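Local coordinates for DUF3218 domain-containing protein (Pseudomonas aeruginosa, PDB 2IGS), which is of unknown function, although its family falls in the lysozyme clan and so may share that fold's ancestry, at residues Glu35-Glu40 with Asn105-Lys110; Trp42-Arg47 with Gly116-Phe121. All blocks are in the same frame, centred on the assembly; numbering follows the deposited sequence.

Contact 1: residues Glu35-Glu40 with Asn105-Lys110; sequences EAQTIE and NLDRIK. With SO4 (sulfate ion), chain U.
Leu106 is the tightly packed, buried centre of this helix-helix contact, and two polar pairs flank it. Its CB points at helix 35-48, and its CD1 methyl does all the touching. Leu106 CD1 sits 3.8 Å from Gln37 O and 4.0 Å from Gln37 CB. The extended Glu40 chain passes obliquely over this methyl, with Leu106 CD1 3.8 Å from Glu40 OE1.

The short segments of helix 35-48 and helix 87-113 cross at 78°, with axes 10.6 Å apart. This wide, steep crossing belongs to the helix bundle of this alpha-beta protein. Away from the crossing, Thr38 and Ile39 pack on helix 12-27, and Asn105 and Ile109 on helix 203-216.

Both polar pairs form the looser, partly exposed side. Glu40 CG is anti to the backbone N (chi1 -173°), which carries the carboxylate over to Lys110. The two side chains meet tip to tip in a salt bridge. Lys110 NZ is 3.0 Å from Glu40 OE1 and takes its syn lone pair. With Glu40 OE2 bonded to Tyr117 OH, both carboxylate oxygens are held, and this pairing would be expected to favour the charged form. In the second pair, Gln37 bends at chi2 and crosses Asp107 at about a right angle. Gln37 NE2 donates to the syn lone pair of Asp107 OD2 at 3.0 Å. The bond is fairly straight and lies close to the amide plane, although amide and carboxylate are turned 34° apart. Farther round helix 87-113, exposed Arg108 takes no part in the crossing. Its guanidinium edge instead grips a sulfate, probably from the crystallisation liquor, with Arg108 NH1 2.6 Å from sulfate O4 and Arg108 NE bonded to the same oxygen.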
ATOM      1  N   GLU F  35     -46.479  -0.082  11.017  0.70 19.69           N
ATOM      2  CA  GLU F  35     -46.567   1.375  10.884  0.70 19.71           C
ATOM      3  C   GLU F  35     -45.209   2.087  10.840  0.70 19.52           C
ATOM      4  O   GLU F  35     -45.041   3.008  10.044  0.70 19.54           O
ATOM      5  CB  GLU F  35     -47.479   2.013  11.941  0.70 19.83           C
ATOM      6  CG  GLU F  35     -47.796   3.471  11.638  0.70 20.28           C
ATOM      7  CD  GLU F  35     -49.008   4.007  12.364  0.70 22.23           C
ATOM      8  OE1 GLU F  35     -49.132   3.765  13.577  0.70 22.85           O
ATOM      9  OE2 GLU F  35     -49.839   4.692  11.716  0.70 24.28           O
ATOM     10  N   ALA F  36     -44.267   1.681  11.692  1.00 19.19           N
ATOM     11  CA  ALA F  36     -42.952   2.334  11.729  1.00 19.04           C
ATOM     12  C   ALA F  36     -42.212   2.252  10.403  1.00 19.14           C
ATOM     13  O   ALA F  36     -41.749   3.270   9.905  1.00 18.54           O
ATOM     14  CB  ALA F  36     -42.081   1.788  12.879  1.00 19.06           C
ATOM     15  N   GLN F  37     -42.129   1.041   9.842  1.00 19.20           N
ATOM     16  CA  GLN F  37     -41.486   0.801   8.553  1.00 19.70           C
ATOM     17  C   GLN F  37     -42.185   1.498   7.383  1.00 19.81           C
ATOM     18  O   GLN F  37     -41.524   1.982   6.461  1.00 19.28           O
ATOM     19  CB  GLN F  37     -41.354  -0.701   8.259  1.00 19.58           C
ATOM     20  CG  GLN F  37     -40.500  -1.476   9.266  1.00 20.61           C
ATOM     21  CD  GLN F  37     -41.318  -2.172  10.347  1.00 21.77           C
ATOM     22  OE1 GLN F  37     -42.290  -1.618  10.868  1.00 21.41           O
ATOM     23  NE2 GLN F  37     -40.916  -3.392  10.694  1.00 22.59           N
ATOM     24  N   THR F  38     -43.511   1.559   7.437  1.00 20.08           N
ATOM     25  CA  THR F  38     -44.314   2.187   6.377  1.00 20.58           C
ATOM     26  C   THR F  38     -44.127   3.718   6.315  1.00 20.79           C
ATOM     27  O   THR F  38     -43.905   4.264   5.228  1.00 20.64           O
ATOM     28  CB  THR F  38     -45.804   1.819   6.515  1.00 20.58           C
ATOM     29  OG1 THR F  38     -45.938   0.392   6.488  1.00 21.75           O
ATOM     30  CG2 THR F  38     -46.606   2.401   5.378  1.00 19.93           C
ATOM     31  N   ILE F  39     -44.206   4.391   7.470  1.00 20.29           N
ATOM     32  CA  ILE F  39     -43.903   5.829   7.539  1.00 20.21           C
ATOM     33  C   ILE F  39     -42.470   6.106   7.047  1.00 20.21           C
ATOM     34  O   ILE F  39     -42.261   6.986   6.196  1.00 19.71           O
ATOM     35  CB  ILE F  39     -44.095   6.438   8.975  1.00 20.53           C
ATOM     36  CG1 ILE F  39     -45.526   6.238   9.501  1.00 20.34           C
ATOM     37  CG2 ILE F  39     -43.762   7.922   8.965  1.00 21.17           C
ATOM     38  CD1 ILE F  39     -45.637   6.140  11.041  1.00 20.18           C
ATOM     39  N   GLU F  40     -41.501   5.346   7.581  1.00 19.52           N
ATOM     40  CA  GLU F  40     -40.094   5.522   7.245  1.00 19.33           C
ATOM     41  C   GLU F  40     -39.800   5.310   5.755  1.00 18.34           C
ATOM     42  O   GLU F  40     -39.090   6.102   5.147  1.00 18.94           O
ATOM     43  CB  GLU F  40     -39.188   4.623   8.109  1.00 19.13           C
ATOM     44  CG  GLU F  40     -37.714   4.916   7.877  1.00 20.29           C
ATOM     45  CD  GLU F  40     -36.771   4.127   8.761  1.00 20.20           C
ATOM     46  OE1 GLU F  40     -37.246   3.389   9.638  1.00 20.82           O
ATOM     47  OE2 GLU F  40     -35.542   4.228   8.549  1.00 19.77           O
ATOM     48  N   ASN F 105     -38.051  -5.663   3.550  1.00 24.38           N
ATOM     49  CA  ASN F 105     -36.951  -5.130   2.751  1.00 24.01           C
ATOM     50  C   ASN F 105     -36.206  -3.997   3.451  1.00 24.33           C
ATOM     51  O   ASN F 105     -34.971  -4.003   3.509  1.00 24.23           O
ATOM     52  CB  ASN F 105     -37.391  -4.797   1.319  1.00 23.34           C
ATOM     53  CG  ASN F 105     -37.656  -6.074   0.485  1.00 23.72           C
ATOM     54  OD1 ASN F 105     -36.948  -7.078   0.635  1.00 22.01           O
ATOM     55  ND2 ASN F 105     -38.685  -6.043  -0.375  1.00 19.72           N
ATOM     56  N   LEU F 106     -36.972  -3.074   4.030  1.00 24.36           N
ATOM     57  CA  LEU F 106     -36.448  -1.984   4.846  1.00 24.96           C
ATOM     58  C   LEU F 106     -35.633  -2.440   6.046  1.00 25.42           C
ATOM     59  O   LEU F 106     -34.593  -1.823   6.363  1.00 26.45           O
ATOM     60  CB  LEU F 106     -37.589  -1.091   5.318  1.00 25.16           C
ATOM     61  CG  LEU F 106     -37.415   0.425   5.553  1.00 26.62           C
ATOM     62  CD1 LEU F 106     -37.878   0.851   6.938  1.00 23.79           C
ATOM     63  CD2 LEU F 106     -36.040   1.021   5.191  1.00 24.79           C
ATOM     64  N   ASP F 107     -36.083  -3.489   6.733  1.00 24.88           N
ATOM     65  CA  ASP F 107     -35.314  -3.986   7.871  1.00 24.98           C
ATOM     66  C   ASP F 107     -34.013  -4.674   7.436  1.00 24.31           C
ATOM     67  O   ASP F 107     -32.995  -4.565   8.123  1.00 24.04           O
ATOM     68  CB  ASP F 107     -36.181  -4.848   8.799  1.00 25.46           C
ATOM     69  CG  ASP F 107     -37.245  -4.025   9.532  1.00 27.20           C
ATOM     70  OD1 ASP F 107     -37.073  -2.783   9.665  1.00 30.85           O
ATOM     71  OD2 ASP F 107     -38.256  -4.609   9.968  1.00 29.78           O
ATOM     72  N   ARG F 108     -34.060  -5.381   6.306  0.50 23.99           N
ATOM     73  CA  ARG F 108     -32.859  -5.928   5.664  0.50 23.97           C
ATOM     74  C   ARG F 108     -31.851  -4.825   5.354  0.50 23.72           C
ATOM     75  O   ARG F 108     -30.678  -4.942   5.696  0.50 23.83           O
ATOM     76  CB  ARG F 108     -33.210  -6.697   4.381  0.50 23.89           C
ATOM     77  CG  ARG F 108     -32.954  -8.214   4.429  0.50 24.61           C
ATOM     78  CD  ARG F 108     -33.400  -8.908   3.126  0.50 24.39           C
ATOM     79  NE  ARG F 108     -32.326  -9.670   2.470  0.50 24.76           N
ATOM     80  CZ  ARG F 108     -32.362 -10.111   1.208  0.50 24.40           C
ATOM     81  NH1 ARG F 108     -31.333 -10.780   0.710  0.50 25.02           N
ATOM     82  NH2 ARG F 108     -33.414  -9.882   0.431  0.50 24.91           N
ATOM     83  N   ILE F 109     -32.321  -3.749   4.730  1.00 23.83           N
ATOM     84  CA  ILE F 109     -31.451  -2.624   4.344  1.00 23.65           C
ATOM     85  C   ILE F 109     -30.809  -1.945   5.574  1.00 24.09           C
ATOM     86  O   ILE F 109     -29.616  -1.656   5.578  1.00 23.90           O
ATOM     87  CB  ILE F 109     -32.233  -1.619   3.462  1.00 23.77           C
ATOM     88  CG1 ILE F 109     -32.419  -2.199   2.062  1.00 22.69           C
ATOM     89  CG2 ILE F 109     -31.548  -0.272   3.405  1.00 24.17           C
ATOM     90  CD1 ILE F 109     -33.450  -1.462   1.201  1.00 21.61           C
ATOM     91  N   LYS F 110     -31.599  -1.754   6.625  1.00 24.31           N
ATOM     92  CA  LYS F 110     -31.130  -1.138   7.856  1.00 24.93           C
ATOM     93  C   LYS F 110     -30.157  -2.030   8.634  1.00 25.38           C
ATOM     94  O   LYS F 110     -29.221  -1.524   9.244  1.00 25.91           O
ATOM     95  CB  LYS F 110     -32.310  -0.739   8.741  1.00 25.28           C
ATOM     96  CG  LYS F 110     -33.154   0.399   8.166  1.00 25.84           C
ATOM     97  CD  LYS F 110     -34.461   0.549   8.939  1.00 28.01           C
ATOM     98  CE  LYS F 110     -34.254   1.205  10.302  1.00 28.81           C
ATOM     99  NZ  LYS F 110     -35.534   1.308  11.058  1.00 28.99           N
TER
HETATM  100  S   SO4 U2013     -28.949 -10.034   3.761  1.00 88.51           S
HETATM  101  O1  SO4 U2013     -28.835 -11.102   4.755  1.00 88.74           O
HETATM  102  O2  SO4 U2013     -29.777  -8.964   4.321  1.00 88.12           O
HETATM  103  O3  SO4 U2013     -27.606  -9.531   3.440  1.00 88.27           O
HETATM  104  O4  SO4 U2013     -29.577 -10.577   2.553  1.00 88.23           O

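Contact 2: residues Trp42-Arg47 with Gly116-Phe121; sequences WDIPLR and GYLDRF
A 3-10 turn in the loop after helix 87-113 packs here against the kinked second half of helix 35-48. At the kink the regular helical bonding lapses at Pro45, whose N has no hydrogen to give, and at Leu46. Ile44 carries the contact and spreads its branches over three residues of the loop. Its CG2 branch, anti to the backbone N, meets the Leu118 side chain, with Ile44 CG2 3.8 Å from Leu118 CD2. The two chains run antiparallel alongside one another. The CD1 methyl of Ile44 rests against the adjoining rims of two rings. At the edge of the tyrosine ring, Ile44 CD1 is 4.2 Å from Tyr117 CE2. Ile44 CD1 is 4.0 Å from Phe121 CE2, and these two side chains cross at about a right angle. Phe121 in turn stacks edge-to-face on Phe214 of helix 203-216.

At the exposed margin, Arg47 offers only its CB, with Arg47 CB 4.0 Å from Leu118 CD1. Its guanidinium turns back along its own helix, the chain bending at chi3 (-109°). Arg47 NH2 bonds the anti lone pair of Asp43 OD2 at 2.7 Å in a salt bridge. No hydrogen bond links the two segments. The contact is held by apolar packing, and the Arg47 charge at its margin is paired with Asp43 on its own helix.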
ATOM      1  N   TRP F  42     -41.923   5.584   3.178  1.00 17.94           N
ATOM      2  CA  TRP F  42     -42.589   6.583   2.319  1.00 18.24           C
ATOM      3  C   TRP F  42     -42.137   8.029   2.606  1.00 18.92           C
ATOM      4  O   TRP F  42     -42.439   8.938   1.846  1.00 19.40           O
ATOM      5  CB  TRP F  42     -44.115   6.398   2.377  1.00 17.42           C
ATOM      6  CG  TRP F  42     -44.578   5.151   1.605  1.00 18.08           C
ATOM      7  CD1 TRP F  42     -43.893   4.496   0.598  1.00 16.35           C
ATOM      8  CD2 TRP F  42     -45.839   4.467   1.735  1.00 17.42           C
ATOM      9  NE1 TRP F  42     -44.646   3.449   0.105  1.00 15.52           N
ATOM     10  CE2 TRP F  42     -45.836   3.396   0.795  1.00 15.35           C
ATOM     11  CE3 TRP F  42     -46.960   4.636   2.574  1.00 16.11           C
ATOM     12  CZ2 TRP F  42     -46.909   2.498   0.673  1.00 15.21           C
ATOM     13  CZ3 TRP F  42     -48.038   3.751   2.440  1.00 16.40           C
ATOM     14  CH2 TRP F  42     -48.001   2.697   1.483  1.00 17.26           C
ATOM     15  N   ASP F  43     -41.399   8.231   3.697  1.00 19.03           N
ATOM     16  CA  ASP F  43     -40.626   9.471   3.888  1.00 19.61           C
ATOM     17  C   ASP F  43     -39.317   9.538   3.080  1.00 18.86           C
ATOM     18  O   ASP F  43     -38.748  10.623   2.915  1.00 18.90           O
ATOM     19  CB  ASP F  43     -40.321   9.714   5.385  1.00 19.89           C
ATOM     20  CG  ASP F  43     -41.529  10.264   6.164  1.00 21.69           C
ATOM     21  OD1 ASP F  43     -42.531  10.715   5.554  1.00 21.98           O
ATOM     22  OD2 ASP F  43     -41.473  10.242   7.412  1.00 24.75           O
ATOM     23  N   ILE F  44     -38.847   8.395   2.580  1.00 18.59           N
ATOM     24  CA  ILE F  44     -37.538   8.310   1.900  1.00 18.51           C
ATOM     25  C   ILE F  44     -37.282   9.410   0.841  1.00 19.09           C
ATOM     26  O   ILE F  44     -36.303  10.135   0.980  1.00 19.20           O
ATOM     27  CB  ILE F  44     -37.181   6.861   1.385  1.00 18.41           C
ATOM     28  CG1 ILE F  44     -36.913   5.894   2.556  1.00 17.56           C
ATOM     29  CG2 ILE F  44     -35.952   6.886   0.493  1.00 18.44           C
ATOM     30  CD1 ILE F  44     -36.637   4.462   2.115  1.00 17.20           C
ATOM     31  N   PRO F  45     -38.193   9.593  -0.161  1.00 19.39           N
ATOM     32  CA  PRO F  45     -37.997  10.652  -1.172  1.00 18.53           C
ATOM     33  C   PRO F  45     -37.907  12.050  -0.598  1.00 19.09           C
ATOM     34  O   PRO F  45     -37.196  12.890  -1.147  1.00 19.91           O
ATOM     35  CB  PRO F  45     -39.245  10.547  -2.035  1.00 18.45           C
ATOM     36  CG  PRO F  45     -39.654   9.140  -1.920  1.00 18.91           C
ATOM     37  CD  PRO F  45     -39.437   8.846  -0.441  1.00 19.12           C
ATOM     38  N   LEU F  46     -38.623  12.318   0.488  1.00 18.57           N
ATOM     39  CA  LEU F  46     -38.523  13.617   1.092  1.00 18.58           C
ATOM     40  C   LEU F  46     -37.237  13.751   1.904  1.00 18.67           C
ATOM     41  O   LEU F  46     -36.641  14.824   1.927  1.00 19.02           O
ATOM     42  CB  LEU F  46     -39.741  13.949   1.945  1.00 18.47           C
ATOM     43  CG  LEU F  46     -39.768  15.369   2.528  1.00 17.34           C
ATOM     44  CD1 LEU F  46     -39.919  16.376   1.390  1.00 15.85           C
ATOM     45  CD2 LEU F  46     -40.918  15.479   3.537  1.00 17.69           C
ATOM     46  N   ARG F  47     -36.813  12.670   2.553  0.50 18.48           N
ATOM     47  CA  ARG F  47     -35.576  12.711   3.311  0.50 18.17           C
ATOM     48  C   ARG F  47     -34.361  12.848   2.385  0.50 17.83           C
ATOM     49  O   ARG F  47     -33.374  13.466   2.752  0.50 17.24           O
ATOM     50  CB  ARG F  47     -35.490  11.560   4.322  0.50 17.99           C
ATOM     51  CG  ARG F  47     -36.066  11.992   5.676  0.50 19.00           C
ATOM     52  CD  ARG F  47     -36.063  10.936   6.769  0.50 18.44           C
ATOM     53  NE  ARG F  47     -37.411  10.441   7.072  0.50 17.33           N
ATOM     54  CZ  ARG F  47     -37.800  10.002   8.266  0.50 17.35           C
ATOM     55  NH1 ARG F  47     -36.946  10.010   9.294  0.50 17.68           N
ATOM     56  NH2 ARG F  47     -39.044   9.563   8.441  0.50 15.58           N
ATOM     57  N   GLY F 116     -27.336   5.100   8.357  1.00 24.70           N
ATOM     58  CA  GLY F 116     -26.939   5.952   7.231  1.00 24.37           C
ATOM     59  C   GLY F 116     -27.254   5.348   5.873  1.00 23.97           C
ATOM     60  O   GLY F 116     -26.739   5.806   4.835  1.00 23.50           O
ATOM     61  N   TYR F 117     -28.111   4.326   5.896  1.00 23.61           N
ATOM     62  CA  TYR F 117     -28.520   3.566   4.713  1.00 23.47           C
ATOM     63  C   TYR F 117     -28.940   4.427   3.519  1.00 23.35           C
ATOM     64  O   TYR F 117     -28.790   4.025   2.358  1.00 23.16           O
ATOM     65  CB  TYR F 117     -29.630   2.574   5.076  1.00 23.53           C
ATOM     66  CG  TYR F 117     -31.021   3.152   5.318  1.00 22.59           C
ATOM     67  CD1 TYR F 117     -31.473   3.409   6.607  1.00 22.93           C
ATOM     68  CD2 TYR F 117     -31.898   3.377   4.260  1.00 23.43           C
ATOM     69  CE1 TYR F 117     -32.763   3.909   6.833  1.00 23.70           C
ATOM     70  CE2 TYR F 117     -33.186   3.876   4.465  1.00 23.20           C
ATOM     71  CZ  TYR F 117     -33.614   4.135   5.752  1.00 23.74           C
ATOM     72  OH  TYR F 117     -34.885   4.628   5.961  1.00 24.72           O
ATOM     73  N   LEU F 118     -29.454   5.614   3.812  1.00 23.39           N
ATOM     74  CA  LEU F 118     -29.982   6.497   2.777  1.00 23.74           C
ATOM     75  C   LEU F 118     -28.928   6.846   1.747  1.00 23.83           C
ATOM     76  O   LEU F 118     -29.257   7.263   0.622  1.00 23.47           O
ATOM     77  CB  LEU F 118     -30.499   7.803   3.398  1.00 23.70           C
ATOM     78  CG  LEU F 118     -31.947   7.996   3.859  1.00 23.97           C
ATOM     79  CD1 LEU F 118     -32.133   9.487   4.124  1.00 21.36           C
ATOM     80  CD2 LEU F 118     -33.033   7.480   2.854  1.00 20.54           C
ATOM     81  N   ASP F 119     -27.655   6.730   2.142  1.00 24.05           N
ATOM     82  CA  ASP F 119     -26.567   7.107   1.246  1.00 24.43           C
ATOM     83  C   ASP F 119     -26.505   6.184   0.043  1.00 24.64           C
ATOM     84  O   ASP F 119     -26.010   6.582  -1.019  1.00 24.64           O
ATOM     85  CB  ASP F 119     -25.215   7.178   1.975  1.00 24.80           C
ATOM     86  CG  ASP F 119     -24.834   8.607   2.350  1.00 26.53           C
ATOM     87  OD1 ASP F 119     -25.665   9.510   2.172  1.00 29.81           O
ATOM     88  OD2 ASP F 119     -23.710   8.853   2.808  1.00 27.05           O
ATOM     89  N   ARG F 120     -26.996   4.955   0.212  0.50 24.54           N
ATOM     90  CA  ARG F 120     -27.095   3.998  -0.893  0.50 25.05           C
ATOM     91  C   ARG F 120     -27.969   4.514  -2.044  0.50 25.00           C
ATOM     92  O   ARG F 120     -27.735   4.166  -3.200  0.50 25.31           O
ATOM     93  CB  ARG F 120     -27.610   2.632  -0.404  0.50 24.54           C
ATOM     94  CG  ARG F 120     -26.526   1.678   0.078  0.50 25.01           C
ATOM     95  CD  ARG F 120     -25.663   1.161  -1.076  0.50 25.70           C
ATOM     96  NE  ARG F 120     -26.070  -0.153  -1.569  0.50 25.02           N
ATOM     97  CZ  ARG F 120     -25.687  -0.671  -2.739  0.50 26.52           C
ATOM     98  NH1 ARG F 120     -24.899   0.012  -3.563  0.50 26.82           N
ATOM     99  NH2 ARG F 120     -26.096  -1.879  -3.097  0.50 26.39           N
ATOM    100  N   PHE F 121     -28.949   5.356  -1.720  1.00 25.11           N
ATOM    101  CA  PHE F 121     -29.966   5.809  -2.698  1.00 25.61           C
ATOM    102  C   PHE F 121     -29.583   7.073  -3.449  1.00 26.26           C
ATOM    103  O   PHE F 121     -30.376   7.592  -4.246  1.00 26.20           O
ATOM    104  CB  PHE F 121     -31.339   6.040  -2.030  1.00 25.41           C
ATOM    105  CG  PHE F 121     -31.857   4.868  -1.247  1.00 23.95           C
ATOM    106  CD1 PHE F 121     -31.791   3.573  -1.761  1.00 23.47           C
ATOM    107  CD2 PHE F 121     -32.452   5.070  -0.000  1.00 23.89           C
ATOM    108  CE1 PHE F 121     -32.280   2.473  -1.013  1.00 25.35           C
ATOM    109  CE2 PHE F 121     -32.940   3.984   0.766  1.00 24.93           C
ATOM    110  CZ  PHE F 121     -32.856   2.678   0.255  1.00 24.38           C
TER

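Contacts 1 and 2 are successive stations on helix 35-48, with centres about 11 Å apart. In the chain their segments alternate. The first part of the helix meets helix 87-113, and the next part meets the loop that follows that helix. Tyr117 ties the two together. Its hydroxyl reaches back from contact 2, with Tyr117 OH 2.7 Å from Glu40 OE2. Leu106 CD2 lies 3.9 Å from Tyr117 OH. The ring also packs on helix 87-113, with Lys110 CG 3.8 Å from Tyr117 CE1 and Ile109 CG2 3.8 Å from Tyr117 CD2. No catalytic residue can be assigned here. The side chain of Leu118 is about 4 Å from a bound acetic acid, probably from the crystallisation liquor.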